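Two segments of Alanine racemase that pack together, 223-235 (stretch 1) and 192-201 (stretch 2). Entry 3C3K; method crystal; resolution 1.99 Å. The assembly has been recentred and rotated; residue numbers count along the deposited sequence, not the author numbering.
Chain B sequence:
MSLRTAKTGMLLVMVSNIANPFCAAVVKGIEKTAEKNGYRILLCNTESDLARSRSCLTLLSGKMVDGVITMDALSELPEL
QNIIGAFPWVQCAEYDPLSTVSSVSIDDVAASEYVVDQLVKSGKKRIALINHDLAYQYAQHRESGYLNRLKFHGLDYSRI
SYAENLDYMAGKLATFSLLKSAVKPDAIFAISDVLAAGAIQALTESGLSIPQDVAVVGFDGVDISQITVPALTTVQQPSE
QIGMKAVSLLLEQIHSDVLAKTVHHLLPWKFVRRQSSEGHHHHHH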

# COMPACT_ATOMS: atom_id res chain seq x y z
N ASP B 223 7.30 1.28 6.04
CA ASP B 223 6.85 1.29 7.46
C ASP B 223 6.74 -0.09 8.11
O ASP B 223 7.02 -0.21 9.30
CB ASP B 223 5.49 1.95 7.64
CG ASP B 223 5.55 3.43 7.49
OD1 ASP B 223 6.65 3.96 7.16
OD2 ASP B 223 4.50 4.06 7.67
N ILE B 224 6.38 -1.12 7.35
CA ILE B 224 6.25 -2.46 7.97
C ILE B 224 7.54 -2.85 8.67
O ILE B 224 7.54 -3.56 9.67
CB ILE B 224 5.74 -3.59 7.00
CG1 ILE B 224 5.21 -4.81 7.78
CG2 ILE B 224 6.85 -4.12 6.09
CD1 ILE B 224 4.02 -4.49 8.71
N SER B 225 8.66 -2.39 8.14
CA SER B 225 9.94 -2.74 8.73
C SER B 225 10.11 -2.13 10.14
O SER B 225 10.99 -2.56 10.92
CB SER B 225 11.07 -2.35 7.79
OG SER B 225 11.34 -0.96 7.85
N GLN B 226 9.27 -1.15 10.50
CA GLN B 226 9.32 -0.58 11.84
C GLN B 226 8.20 -1.08 12.78
O GLN B 226 8.06 -0.63 13.93
CB GLN B 226 9.25 0.92 11.74
CG GLN B 226 10.41 1.46 10.93
CD GLN B 226 10.21 2.90 10.65
OE1 GLN B 226 9.12 3.33 10.27
NE2 GLN B 226 11.24 3.67 10.84
N ILE B 227 7.41 -2.01 12.25
CA ILE B 227 6.30 -2.57 12.93
C ILE B 227 6.54 -4.00 13.43
O ILE B 227 5.85 -4.45 14.36
CB ILE B 227 5.04 -2.48 12.07
CG1 ILE B 227 4.61 -1.04 11.97
CG2 ILE B 227 3.87 -3.14 12.79
CD1 ILE B 227 3.80 -0.72 10.74
N THR B 228 7.47 -4.71 12.79
CA THR B 228 7.62 -6.13 13.07
C THR B 228 8.35 -6.25 14.39
O THR B 228 9.02 -5.29 14.86
CB THR B 228 8.42 -6.83 11.96
OG1 THR B 228 9.64 -6.10 11.72
CG2 THR B 228 7.61 -6.85 10.71
N VAL B 229 8.23 -7.43 15.01
CA VAL B 229 8.96 -7.66 16.23
C VAL B 229 9.80 -8.90 16.04
O VAL B 229 9.25 -9.95 15.81
CB VAL B 229 8.01 -7.78 17.48
CG1 VAL B 229 8.84 -8.17 18.73
CG2 VAL B 229 7.29 -6.43 17.69
N PRO B 230 11.13 -8.79 16.07
CA PRO B 230 11.99 -7.65 16.22
C PRO B 230 11.83 -6.70 15.00
O PRO B 230 11.42 -7.10 13.90
CB PRO B 230 13.40 -8.27 16.16
CG PRO B 230 13.19 -9.59 15.45
CD PRO B 230 11.88 -10.05 15.88
N ALA B 231 12.18 -5.45 15.22
CA ALA B 231 12.23 -4.49 14.10
C ALA B 231 13.21 -5.02 13.07
O ALA B 231 14.18 -5.65 13.43
CB ALA B 231 12.66 -3.15 14.56
N LEU B 232 12.97 -4.65 11.80
CA LEU B 232 13.56 -5.29 10.65
C LEU B 232 14.74 -4.53 10.07
O LEU B 232 14.57 -3.40 9.64
CB LEU B 232 12.45 -5.54 9.58
CG LEU B 232 13.03 -6.11 8.32
CD1 LEU B 232 13.48 -7.56 8.65
CD2 LEU B 232 11.95 -6.00 7.22
N THR B 233 15.95 -5.12 10.15
CA THR B 233 17.06 -4.67 9.36
C THR B 233 16.71 -4.70 7.89
O THR B 233 16.08 -5.63 7.37
CB THR B 233 18.28 -5.51 9.61
OG1 THR B 233 18.62 -5.41 10.99
CG2 THR B 233 19.51 -5.06 8.74
N THR B 234 17.11 -3.67 7.19
CA THR B 234 16.69 -3.53 5.82
C THR B 234 17.64 -2.67 5.04
O THR B 234 18.54 -2.00 5.62
CB THR B 234 15.25 -2.96 5.77
OG1 THR B 234 14.76 -2.99 4.43
CG2 THR B 234 15.17 -1.51 6.37
N VAL B 235 17.49 -2.72 3.72
CA VAL B 235 18.11 -1.74 2.85
C VAL B 235 17.14 -0.59 2.57
O VAL B 235 16.18 -0.77 1.84
CB VAL B 235 18.62 -2.37 1.52
CG1 VAL B 235 19.30 -1.36 0.69
CG2 VAL B 235 19.55 -3.51 1.81
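Stretch 2 192-201: SDVLAAGAIQ

Stretch 2 is helical from Asp193 to Gln201, and the helix continues beyond the segment. Ser192 precedes it at the N-cap position: Ser192 OG accepts a hydrogen bond from Val194 N at 3.0 Å, and Ser192 O accepts the backbone hydrogen bond from Ala196 N at 3.1 Å. From there the regular bonds follow, such as Ala197 N to Asp193 O at 3.0 Å and Ile200 N to Ala196 O at 2.9 Å. Stretch 1 is mostly irregular. Asp223 to Ser225 have helical backbone angles without the regular bonds, a cis peptide bond precedes Pro230, and Thr234 and Val235 belong to a strand. The loop closes on itself where Leu232 N donates to Ser225 O at 3.0 Å, which brings Leu232 back beside the start of the segment.

The helix lies along this folded loop with its N-terminal end near Ser225 and its later turns near Thr228 to Pro230. The CA atoms of Ser225 and Asp193 are 5.8 Å apart, and those of Thr228 and Ala197 6.3 Å, so over this part the two chains advance in the same general sense. Asp193, the pair Ala196 and Ala197, and Ile200 recur at the three- to four-residue spacing of a helix; all direct CA-to-CB toward stretch 1 and form one face of the helix. Together the segments bury 460 Å².

The polar link is at the first turn. Thr234 OG1 donates to Asp193 OD1 at 2.6 Å, a short hydrogen bond that ties the strand to the beginning of the helix. The same carboxylate is flanked by nonpolar atoms: Leu232 CD2 lies 3.3 Å from Asp193 OD1, and Ser225 CB 3.4 Å from Asp193 OD2.

Apolar packing occupies the rest of the face. Ile224 places CG2 3.7 Å from Asp193 CB and CG1 4.0 Å from Ala197 CB, while Thr228 CG2 approaches Ala197 CB to 3.6 Å. Ala197 thus receives both Ile224 and Thr228. Leu232 bridges successive turns, with CD2 3.7 Å and CD1 3.9 Å from Ala196 CB, and CD1 also 4.0 Å from Ile200 CD1.

Ile200 has the largest area covered by the opposing segment and sits against the turn around the cis peptide. Ile200 CG2 is 3.4 Å from Val229 O and 4.3 Å from Pro230 CD, and Ile200 CD1 is 3.5 Å from Pro230 O. Within the loop, Thr228 OG1 donates to Pro230 O at 3.0 Å, bracing the turn that Ile200 packs against.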

# COMPACT_ATOMS: atom_id res chain seq x y z
N SER B 192 12.10 -7.76 -0.26
CA SER B 192 11.17 -6.70 0.15
C SER B 192 10.90 -6.85 1.65
O SER B 192 10.77 -7.96 2.14
CB SER B 192 9.85 -6.82 -0.57
OG SER B 192 8.85 -6.03 0.09
N ASP B 193 10.75 -5.72 2.37
CA ASP B 193 10.31 -5.77 3.75
C ASP B 193 8.98 -6.53 3.93
O ASP B 193 8.76 -7.08 4.95
CB ASP B 193 10.12 -4.35 4.30
CG ASP B 193 11.40 -3.58 4.37
OD1 ASP B 193 12.47 -4.22 4.44
OD2 ASP B 193 11.36 -2.35 4.45
N VAL B 194 8.09 -6.53 2.95
CA VAL B 194 6.78 -7.22 3.07
C VAL B 194 7.03 -8.76 3.22
O VAL B 194 6.42 -9.43 4.05
CB VAL B 194 5.91 -6.94 1.84
CG1 VAL B 194 4.61 -7.73 1.89
CG2 VAL B 194 5.57 -5.44 1.73
N LEU B 195 7.93 -9.28 2.41
CA LEU B 195 8.24 -10.71 2.46
C LEU B 195 8.99 -11.03 3.75
O LEU B 195 8.80 -12.10 4.31
CB LEU B 195 9.10 -11.06 1.24
CG LEU B 195 8.30 -10.89 -0.05
CD1 LEU B 195 9.29 -11.16 -1.22
CD2 LEU B 195 7.05 -11.82 -0.11
N ALA B 196 9.80 -10.10 4.23
CA ALA B 196 10.63 -10.33 5.44
C ALA B 196 9.74 -10.36 6.69
O ALA B 196 9.98 -11.12 7.63
CB ALA B 196 11.75 -9.28 5.59
N ALA B 197 8.67 -9.55 6.67
CA ALA B 197 7.73 -9.55 7.80
C ALA B 197 7.09 -10.93 7.94
O ALA B 197 6.83 -11.39 9.05
CB ALA B 197 6.68 -8.48 7.61
N GLY B 198 6.85 -11.58 6.81
CA GLY B 198 6.29 -12.95 6.77
C GLY B 198 7.34 -13.95 7.19
O GLY B 198 7.06 -14.95 7.87
N ALA B 199 8.59 -13.67 6.82
CA ALA B 199 9.65 -14.56 7.29
C ALA B 199 9.74 -14.54 8.84
O ALA B 199 9.79 -15.60 9.46
CB ALA B 199 10.95 -14.25 6.60
N ILE B 200 9.72 -13.36 9.44
CA ILE B 200 9.74 -13.17 10.88
C ILE B 200 8.54 -13.90 11.54
O ILE B 200 8.70 -14.65 12.52
CB ILE B 200 9.68 -11.65 11.23
CG1 ILE B 200 10.99 -10.97 10.83
CG2 ILE B 200 9.34 -11.47 12.73
CD1 ILE B 200 11.18 -9.46 11.29
N GLN B 201 7.36 -13.75 10.97
CA GLN B 201 6.23 -14.54 11.45
C GLN B 201 6.41 -16.06 11.39
O GLN B 201 6.14 -16.77 12.38
CB GLN B 201 4.96 -14.18 10.70
CG GLN B 201 3.79 -14.86 11.38
CD GLN B 201 2.45 -14.32 11.01
OE1 GLN B 201 1.61 -15.05 10.46
NE2 GLN B 201 2.19 -13.08 11.41